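Phosphotriesterase homology protein (Escherichia coli, PDB 1BF6) catalyses the zinc-dependent hydrolysis of phosphorylated glyceryl acetates and also acts on aromatic acetates and propionates. Local coordinates at residues G81-A86 against I122-T127; E90-R95 against E137-A142; K220-L225 against T262-Q267. One frame throughout, in Å; residues are numbered along the deposited sequence.

Contact 1. Residues G81-A86 against I122-T127; sequences GYYQDA and IAEIGT. With ZN (zinc ion), chain C; ZN (zinc ion), chain D.
The binuclear zinc site of a phosphotriesterase-family TIM barrel is bridged here by a glutamate on strand 122-126, beside the loop that leaves the preceding barrel strand, 75-80. Glu124 splits its carboxylate between the metals: OE1 binds the zinc of chain D at 2.2 Å, and OE2 binds the zinc of chain C at 2.4 Å. His157 and His185 complete the protein ligands of the first ion, while His11, His13 and Asp242 complete those of the second. CG of Glu124 is flanked by both backbone N and carbonyl carbon (chi1 60°), and the chain then runs extended to the metals, following a cis peptide bond from Ala123. Tyr83 lies alongside it and points the same way, with its CE1 3.9 Å from Glu124 OE1 and its ring turned 63° from the carboxylate plane; CG of Gln84 covers the centre of one ring face. The backbones run in nearly the same direction and are joined by Gly126 N donating to Tyr83 O at 2.7 Å, in the carbonyl plane but bent at the hydrogen (142°). One residue earlier, Tyr82 O receives a straight CA-H contact from Ile125 CA at 3.5 Å. Gly81 and Gly126, which carry no side chain, lie where the two backbones run close, with Gly81 CA 5.4 Å from Ala123 CA. With both oxygens committed to metal, the carboxylate is fixed in rotation; the two cations probably keep it ionised, and its negative charge probably offsets part of their mutual repulsion.

Contact 2. Residues E90-R95 against E137-A142; sequences EHVATR and EKVFIA
Lys138 NZ makes two hydrogen bonds to backbone carbonyls in and just after the weakly bonded turn around 91-94. Arg95 O takes the shorter, 2.5 Å from Lys138 NZ and approached nearly along its C=O axis (173°); Val92 O takes the second at 2.9 Å, with NZ in the carbonyl plane. Ala93 O is also close to the ammonium, but its angle is too poor for a bond. The lysine starts from the first turns of helix 134-150 with CG anti to the backbone N (chi1 -176°), and every later torsion is extended, so the whole chain reaches straight across to the neighbouring segment. Along the way CE passes 3.2 Å from Arg95 O. Next to this polar bridge the buried Val92 and Val139 cross at about a right angle, CG1 of Val92 meeting CG2 of Val139 at 3.8 Å. Farther out on 90-95, the Arg95 guanidinium lies over one face of the His91 imidazole, displaced toward its rim, with His91 CD2 standing 3.3 Å above the centre of the guanidinium plane. Arg95 NH2 also binds a glycerol molecule, probably from the crystallisation liquor. The join therefore links the region after strand 75-80 to the helix following strand 122-126 by one charged tip and one small apolar pair. Two carbonyl oxygens grip the ammonium, which would probably favour its charged form, and the cation in turn gives both oxygens a donor.

Contact 3. Residues K220-L225 against T262-Q267; sequences KRIAML and TTFIPQ
Phe264 is the central aromatic side chain of a helix-helix contact on the outer layer of the TIM barrel, where helix 218-230 packs beside helix 259-270. The short segments pass with axes 11.1 Å apart, crossing at -43°, a wide spacing bridged by large side chains. From CB the side chain sets CG anti to the backbone N (chi1 -170°), which swings the ring toward 220-225. At the rim, CE1 comes first to Ile222, 3.7 Å from its CG1 and 4.0 Å from its CD1. CZ, the tip, reaches closest of all, 3.6 Å from Ile222 CG1, and also meets CB of Arg221. On the other flank CE2 touches Leu225 CD1 at 3.9 Å. These two aliphatic residues approach differently: Ile222 lies alongside the phenylalanine, running antiparallel to it, whereas Leu225 comes tip to tip and puts its methyl at the ring edge, in plane. Only the base of Arg221 joins this apolar patch; its guanidinium leads away into salt bridges with Asp218 and Asp187 and a hydrogen bond to Thr209. Leu225 continues inward to Phe207 and Val237, and Ile265 of the second helix touches Leu239, so both helices pack on the barrel strands. Beyond the ring, the isoleucine crosses Gln267 at about a right angle, its terminal CD1 resting 3.9 Å from Gln267 CB.

In the fold
Contacts 1 and 2 form one region, their centres about 10 Å apart, and their segments alternate in sequence: the chain after strand 75-80, first loop 81-86, then the turn around 91-94, supplies one side of each, strand 122-126 and helix 134-150 the other. They meet where Tyr82 OH lies 2.8 Å from His91 NE2, a probable hydrogen bond, and where Phe140 CZ packs 3.2 Å from Ile125 O. Contact 1 holds the zinc bridge; in contact 2 the Val139 side chain is about 13 Å from a zinc ion. Contact 3 lies across the barrel, centre to centre about 27 Å from contact 1, yet its Arg221 side chain comes about 8 Å from that of zinc-binding His185.

Contact 1. Residues G81-A86 against I122-T127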
loop_
_atom_site.group_PDB
_atom_site.type_symbol
_atom_site.label_atom_id
_atom_site.label_comp_id
_atom_site.label_asym_id
_atom_site.label_seq_id
_atom_site.Cartn_x
_atom_site.Cartn_y
_atom_site.Cartn_z
ATOM N N GLY A 81 4.572 5.989 9.518
ATOM C CA GLY A 81 3.830 7.159 9.078
ATOM C C GLY A 81 2.577 7.426 9.892
ATOM O O GLY A 81 2.431 6.917 11.003
ATOM N N TYR A 82 1.719 8.285 9.360
ATOM C CA TYR A 82 0.439 8.620 9.983
ATOM C C TYR A 82 -0.630 8.481 8.899
ATOM O O TYR A 82 -0.413 8.853 7.739
ATOM C CB TYR A 82 0.463 10.021 10.612
ATOM C CG TYR A 82 1.169 10.038 11.958
ATOM C CD1 TYR A 82 2.553 10.232 12.045
ATOM C CD2 TYR A 82 0.458 9.821 13.147
ATOM C CE1 TYR A 82 3.210 10.202 13.274
ATOM C CE2 TYR A 82 1.103 9.793 14.385
ATOM C CZ TYR A 82 2.481 9.981 14.443
ATOM O OH TYR A 82 3.131 9.899 15.657
ATOM N N TYR A 83 -1.783 7.950 9.297
ATOM C CA TYR A 83 -2.892 7.640 8.394
ATOM C C TYR A 83 -3.658 8.773 7.704
ATOM O O TYR A 83 -3.339 9.137 6.580
ATOM C CB TYR A 83 -3.827 6.677 9.124
ATOM C CG TYR A 83 -4.838 5.957 8.258
ATOM C CD1 TYR A 83 -4.611 5.739 6.903
ATOM C CD2 TYR A 83 -6.034 5.500 8.813
ATOM C CE1 TYR A 83 -5.555 5.087 6.120
ATOM C CE2 TYR A 83 -6.977 4.847 8.048
ATOM C CZ TYR A 83 -6.739 4.646 6.702
ATOM O OH TYR A 83 -7.713 4.034 5.951
ATOM N N GLN A 84 -4.751 9.234 8.304
ATOM C CA GLN A 84 -5.537 10.331 7.748
ATOM C C GLN A 84 -6.177 11.095 8.903
ATOM O O GLN A 84 -6.176 10.623 10.047
ATOM C CB GLN A 84 -6.592 9.857 6.744
ATOM C CG GLN A 84 -7.500 8.776 7.250
ATOM C CD GLN A 84 -8.603 8.472 6.271
ATOM O OE1 GLN A 84 -9.364 9.355 5.885
ATOM N NE2 GLN A 84 -8.699 7.214 5.861
ATOM N N ASP A 85 -6.705 12.267 8.586
ATOM C CA ASP A 85 -7.288 13.167 9.577
ATOM C C ASP A 85 -8.152 12.554 10.673
ATOM O O ASP A 85 -7.842 12.692 11.863
ATOM C CB ASP A 85 -8.027 14.309 8.901
ATOM C CG ASP A 85 -8.135 15.512 9.800
ATOM O OD1 ASP A 85 -7.158 16.294 9.866
ATOM O OD2 ASP A 85 -9.165 15.644 10.491
ATOM N N ALA A 86 -9.181 11.816 10.269
ATOM C CA ALA A 86 -10.098 11.197 11.221
ATOM C C ALA A 86 -9.473 10.176 12.170
ATOM O O ALA A 86 -9.997 9.950 13.260
ATOM C CB ALA A 86 -11.277 10.586 10.476
ATOM N N ILE A 122 7.720 4.728 3.936
ATOM C CA ILE A 122 6.941 5.743 4.669
ATOM C C ILE A 122 5.563 5.543 4.072
ATOM O O ILE A 122 5.295 5.930 2.928
ATOM C CB ILE A 122 7.442 7.169 4.380
ATOM C CG1 ILE A 122 8.880 7.333 4.890
ATOM C CG2 ILE A 122 6.475 8.201 4.976
ATOM C CD1 ILE A 122 9.638 8.407 4.172
ATOM N N ALA A 123 4.654 5.009 4.874
ATOM C CA ALA A 123 3.351 4.662 4.292
ATOM C C ALA A 123 2.313 4.340 5.374
ATOM O O ALA A 123 2.754 4.147 6.484
ATOM C CB ALA A 123 3.557 3.328 3.541
ATOM N N GLU A 124 1.049 3.957 5.185
ATOM C CA GLU A 124 0.240 4.533 4.205
ATOM C C GLU A 124 -0.142 5.968 4.586
ATOM O O GLU A 124 -0.754 6.076 5.656
ATOM C CB GLU A 124 -0.990 3.820 3.582
ATOM C CG GLU A 124 -2.062 3.452 4.630
ATOM C CD GLU A 124 -3.220 2.747 3.824
ATOM O OE1 GLU A 124 -3.559 3.607 3.066
ATOM O OE2 GLU A 124 -3.277 1.678 4.392
ATOM N N ILE A 125 0.405 6.977 3.920
ATOM C CA ILE A 125 0.081 8.336 4.305
ATOM C C ILE A 125 -1.075 8.827 3.467
ATOM O O ILE A 125 -0.998 8.896 2.239
ATOM C CB ILE A 125 1.339 9.255 4.311
ATOM C CG1 ILE A 125 1.932 9.406 2.921
ATOM C CG2 ILE A 125 2.424 8.639 5.231
ATOM C CD1 ILE A 125 3.062 10.443 2.869
ATOM N N GLY A 126 -2.189 9.096 4.141
ATOM C CA GLY A 126 -3.368 9.509 3.417
ATOM C C GLY A 126 -3.948 10.892 3.573
ATOM O O GLY A 126 -3.542 11.701 4.417
ATOM N N THR A 127 -4.881 11.170 2.676
ATOM C CA THR A 127 -5.612 12.416 2.670
ATOM C C THR A 127 -7.098 12.049 2.713
ATOM O O THR A 127 -7.479 10.900 2.431
ATOM C CB THR A 127 -5.286 13.277 1.432
ATOM O OG1 THR A 127 -5.399 12.482 0.246
ATOM C CG2 THR A 127 -3.864 13.859 1.535
HETATM ZN ZN ZN C . -4.583 -0.006 3.337
HETATM ZN ZN ZN D . -5.562 3.042 2.353
#

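Contact 2. Residues E90-R95 against E137-A142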
loop_
_atom_site.group_PDB
_atom_site.type_symbol
_atom_site.label_atom_id
_atom_site.label_comp_id
_atom_site.label_asym_id
_atom_site.label_seq_id
_atom_site.Cartn_x
_atom_site.Cartn_y
_atom_site.Cartn_z
ATOM N N GLU A 90 -3.981 12.569 18.966
ATOM C CA GLU A 90 -3.959 13.993 19.324
ATOM C C GLU A 90 -2.618 14.669 19.043
ATOM O O GLU A 90 -2.574 15.808 18.582
ATOM C CB GLU A 90 -4.282 14.168 20.818
ATOM C CG GLU A 90 -5.619 13.564 21.271
ATOM C CD GLU A 90 -6.837 14.310 20.732
ATOM O OE1 GLU A 90 -6.662 15.381 20.098
ATOM O OE2 GLU A 90 -7.977 13.828 20.956
ATOM N N HIS A 91 -1.532 13.945 19.302
ATOM C CA HIS A 91 -0.182 14.481 19.124
ATOM C C HIS A 91 0.271 14.878 17.719
ATOM O O HIS A 91 1.333 15.490 17.559
ATOM C CB HIS A 91 0.857 13.598 19.829
ATOM C CG HIS A 91 1.067 12.252 19.200
ATOM N ND1 HIS A 91 0.713 11.077 19.827
ATOM C CD2 HIS A 91 1.699 11.888 18.056
ATOM C CE1 HIS A 91 1.128 10.050 19.108
ATOM N NE2 HIS A 91 1.731 10.515 18.027
ATOM N N VAL A 92 -0.500 14.521 16.692
ATOM C CA VAL A 92 -0.119 14.938 15.350
ATOM C C VAL A 92 -0.255 16.469 15.275
ATOM O O VAL A 92 0.540 17.144 14.616
ATOM C CB VAL A 92 -0.968 14.247 14.254
ATOM C CG1 VAL A 92 -0.681 14.868 12.886
ATOM C CG2 VAL A 92 -0.659 12.758 14.243
ATOM N N ALA A 93 -1.230 17.022 15.992
ATOM C CA ALA A 93 -1.431 18.469 15.995
ATOM C C ALA A 93 -0.447 19.205 16.914
ATOM O O ALA A 93 0.023 20.287 16.572
ATOM C CB ALA A 93 -2.870 18.813 16.388
ATOM N N THR A 94 -0.124 18.600 18.057
ATOM C CA THR A 94 0.761 19.223 19.039
ATOM C C THR A 94 2.257 19.073 18.804
ATOM O O THR A 94 3.047 19.898 19.275
ATOM C CB THR A 94 0.410 18.795 20.469
ATOM O OG1 THR A 94 0.599 17.383 20.627
ATOM C CG2 THR A 94 -1.032 19.177 20.787
ATOM N N ARG A 95 2.663 18.017 18.101
ATOM C CA ARG A 95 4.084 17.857 17.789
ATOM C C ARG A 95 4.392 18.723 16.564
ATOM O O ARG A 95 3.485 19.116 15.823
ATOM C CB ARG A 95 4.430 16.389 17.515
ATOM C CG ARG A 95 4.440 15.553 18.769
ATOM C CD ARG A 95 4.742 14.115 18.497
ATOM N NE ARG A 95 4.502 13.309 19.687
ATOM C CZ ARG A 95 4.655 11.991 19.749
ATOM N NH1 ARG A 95 5.059 11.310 18.682
ATOM N NH2 ARG A 95 4.369 11.346 20.871
ATOM N N GLU A 137 -1.647 17.709 5.537
ATOM C CA GLU A 137 -0.590 18.446 4.853
ATOM C C GLU A 137 0.704 18.354 5.662
ATOM O O GLU A 137 1.772 18.072 5.114
ATOM C CB GLU A 137 -0.970 19.913 4.665
ATOM C CG GLU A 137 0.170 20.736 4.054
ATOM C CD GLU A 137 -0.172 22.198 3.877
ATOM O OE1 GLU A 137 -0.890 22.762 4.734
ATOM O OE2 GLU A 137 0.296 22.791 2.890
ATOM N N LYS A 138 0.587 18.563 6.972
ATOM C CA LYS A 138 1.722 18.507 7.894
ATOM C C LYS A 138 2.362 17.118 7.869
ATOM O O LYS A 138 3.590 16.985 7.867
ATOM C CB LYS A 138 1.241 18.831 9.307
ATOM C CG LYS A 138 2.306 18.916 10.375
ATOM C CD LYS A 138 1.607 19.071 11.727
ATOM C CE LYS A 138 2.538 19.489 12.832
ATOM N NZ LYS A 138 1.734 19.708 14.079
ATOM N N VAL A 139 1.528 16.075 7.863
ATOM C CA VAL A 139 2.061 14.714 7.809
ATOM C C VAL A 139 2.808 14.482 6.468
ATOM O O VAL A 139 3.884 13.899 6.455
ATOM C CB VAL A 139 0.946 13.653 8.050
ATOM C CG1 VAL A 139 1.433 12.248 7.637
ATOM C CG2 VAL A 139 0.570 13.629 9.545
ATOM N N PHE A 140 2.242 14.952 5.362
ATOM C CA PHE A 140 2.896 14.809 4.065
ATOM C C PHE A 140 4.231 15.579 4.014
ATOM O O PHE A 140 5.200 15.119 3.403
ATOM C CB PHE A 140 1.966 15.242 2.938
ATOM C CG PHE A 140 1.146 14.110 2.365
ATOM C CD1 PHE A 140 0.101 13.548 3.094
ATOM C CD2 PHE A 140 1.453 13.573 1.114
ATOM C CE1 PHE A 140 -0.630 12.458 2.592
ATOM C CE2 PHE A 140 0.726 12.484 0.602
ATOM C CZ PHE A 140 -0.316 11.925 1.344
ATOM N N ILE A 141 4.299 16.737 4.672
ATOM C CA ILE A 141 5.556 17.497 4.693
ATOM C C ILE A 141 6.601 16.731 5.511
ATOM O O ILE A 141 7.766 16.629 5.111
ATOM C CB ILE A 141 5.352 18.937 5.221
ATOM C CG1 ILE A 141 4.496 19.706 4.224
ATOM C CG2 ILE A 141 6.714 19.639 5.404
ATOM C CD1 ILE A 141 3.915 20.994 4.741
ATOM N N ALA A 142 6.171 16.145 6.630
ATOM C CA ALA A 142 7.050 15.356 7.476
ATOM C C ALA A 142 7.557 14.149 6.685
ATOM O O ALA A 142 8.714 13.769 6.806
ATOM C CB ALA A 142 6.308 14.891 8.725
#

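Contact 3. Residues K220-L225 against T262-Q267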
loop_
_atom_site.group_PDB
_atom_site.type_symbol
_atom_site.label_atom_id
_atom_site.label_comp_id
_atom_site.label_asym_id
_atom_site.label_seq_id
_atom_site.Cartn_x
_atom_site.Cartn_y
_atom_site.Cartn_z
ATOM N N LYS A 220 -14.105 -2.878 -14.515
ATOM C CA LYS A 220 -13.686 -1.522 -14.837
ATOM C C LYS A 220 -12.213 -1.289 -14.501
ATOM O O LYS A 220 -11.556 -0.489 -15.157
ATOM C CB LYS A 220 -14.596 -0.501 -14.170
ATOM C CG LYS A 220 -15.987 -0.497 -14.761
ATOM C CD LYS A 220 -16.831 0.647 -14.243
ATOM C CE LYS A 220 -18.182 0.652 -14.951
ATOM N NZ LYS A 220 -18.997 1.854 -14.620
ATOM N N ARG A 221 -11.702 -1.999 -13.496
ATOM C CA ARG A 221 -10.283 -1.913 -13.140
ATOM C C ARG A 221 -9.516 -2.510 -14.336
ATOM O O ARG A 221 -8.514 -1.952 -14.796
ATOM C CB ARG A 221 -9.967 -2.730 -11.871
ATOM C CG ARG A 221 -10.584 -2.192 -10.569
ATOM C CD ARG A 221 -10.077 -2.968 -9.360
ATOM N NE ARG A 221 -10.545 -2.349 -8.119
ATOM C CZ ARG A 221 -11.744 -2.548 -7.568
ATOM N NH1 ARG A 221 -12.621 -3.381 -8.123
ATOM N NH2 ARG A 221 -12.113 -1.820 -6.518
ATOM N N ILE A 222 -10.022 -3.630 -14.856
ATOM C CA ILE A 222 -9.405 -4.294 -16.005
ATOM C C ILE A 222 -9.394 -3.365 -17.224
ATOM O O ILE A 222 -8.369 -3.255 -17.903
ATOM C CB ILE A 222 -10.107 -5.669 -16.307
ATOM C CG1 ILE A 222 -9.623 -6.711 -15.291
ATOM C CG2 ILE A 222 -9.826 -6.129 -17.738
ATOM C CD1 ILE A 222 -10.417 -8.008 -15.296
ATOM N N ALA A 223 -10.497 -2.650 -17.454
ATOM C CA ALA A 223 -10.594 -1.719 -18.580
ATOM C C ALA A 223 -9.538 -0.602 -18.435
ATOM O O ALA A 223 -8.913 -0.208 -19.424
ATOM C CB ALA A 223 -11.982 -1.132 -18.665
ATOM N N MET A 224 -9.338 -0.110 -17.209
ATOM C CA MET A 224 -8.337 0.935 -16.976
ATOM C C MET A 224 -6.939 0.369 -17.180
ATOM O O MET A 224 -6.084 1.040 -17.755
ATOM C CB MET A 224 -8.471 1.564 -15.576
ATOM C CG MET A 224 -9.674 2.488 -15.433
ATOM S SD MET A 224 -9.464 3.788 -14.166
ATOM C CE MET A 224 -9.630 2.822 -12.693
ATOM N N LEU A 225 -6.696 -0.865 -16.742
ATOM C CA LEU A 225 -5.376 -1.457 -16.950
ATOM C C LEU A 225 -5.076 -1.562 -18.451
ATOM O O LEU A 225 -3.952 -1.313 -18.880
ATOM C CB LEU A 225 -5.252 -2.811 -16.260
ATOM C CG LEU A 225 -5.163 -2.742 -14.735
ATOM C CD1 LEU A 225 -5.170 -4.149 -14.141
ATOM C CD2 LEU A 225 -3.890 -1.980 -14.316
ATOM N N THR A 262 -5.664 -16.139 -8.185
ATOM C CA THR A 262 -6.609 -17.210 -8.512
ATOM C C THR A 262 -7.770 -16.702 -9.352
ATOM O O THR A 262 -8.346 -17.458 -10.142
ATOM C CB THR A 262 -7.196 -17.876 -7.245
ATOM O OG1 THR A 262 -7.988 -16.922 -6.525
ATOM C CG2 THR A 262 -6.090 -18.415 -6.348
ATOM N N THR A 263 -8.070 -15.407 -9.244
ATOM C CA THR A 263 -9.198 -14.839 -9.965
ATOM C C THR A 263 -8.969 -13.598 -10.824
ATOM O O THR A 263 -9.304 -13.606 -12.003
ATOM C CB THR A 263 -10.372 -14.555 -8.979
ATOM O OG1 THR A 263 -10.652 -15.733 -8.217
ATOM C CG2 THR A 263 -11.609 -14.101 -9.708
ATOM N N PHE A 264 -8.412 -12.528 -10.249
ATOM C CA PHE A 264 -8.230 -11.295 -11.006
ATOM C C PHE A 264 -7.249 -11.382 -12.178
ATOM O O PHE A 264 -7.594 -10.991 -13.290
ATOM C CB PHE A 264 -7.839 -10.132 -10.089
ATOM C CG PHE A 264 -7.864 -8.792 -10.782
ATOM C CD1 PHE A 264 -9.065 -8.132 -11.005
ATOM C CD2 PHE A 264 -6.680 -8.198 -11.238
ATOM C CE1 PHE A 264 -9.099 -6.902 -11.671
ATOM C CE2 PHE A 264 -6.712 -6.973 -11.900
ATOM C CZ PHE A 264 -7.919 -6.328 -12.116
ATOM N N ILE A 265 -6.029 -11.852 -11.922
ATOM C CA ILE A 265 -5.027 -11.973 -12.990
ATOM C C ILE A 265 -5.520 -12.923 -14.101
ATOM O O ILE A 265 -5.307 -12.651 -15.282
ATOM C CB ILE A 265 -3.620 -12.341 -12.436
ATOM C CG1 ILE A 265 -3.078 -11.168 -11.596
ATOM C CG2 ILE A 265 -2.643 -12.666 -13.580
ATOM C CD1 ILE A 265 -3.008 -9.840 -12.355
ATOM N N PRO A 266 -6.165 -14.059 -13.739
ATOM C CA PRO A 266 -6.656 -14.940 -14.814
ATOM C C PRO A 266 -7.651 -14.192 -15.718
ATOM O O PRO A 266 -7.594 -14.321 -16.934
ATOM C CB PRO A 266 -7.313 -16.074 -14.043
ATOM C CG PRO A 266 -6.375 -16.252 -12.902
ATOM C CD PRO A 266 -6.130 -14.790 -12.461
ATOM N N GLN A 267 -8.509 -13.346 -15.140
ATOM C CA GLN A 267 -9.474 -12.571 -15.933
ATOM C C GLN A 267 -8.755 -11.539 -16.792
ATOM O O GLN A 267 -9.168 -11.254 -17.912
ATOM C CB GLN A 267 -10.519 -11.877 -15.037
ATOM C CG GLN A 267 -11.434 -12.848 -14.293
ATOM C CD GLN A 267 -12.300 -12.180 -13.215
ATOM O OE1 GLN A 267 -13.332 -12.726 -12.820
ATOM N NE2 GLN A 267 -11.865 -11.027 -12.715
#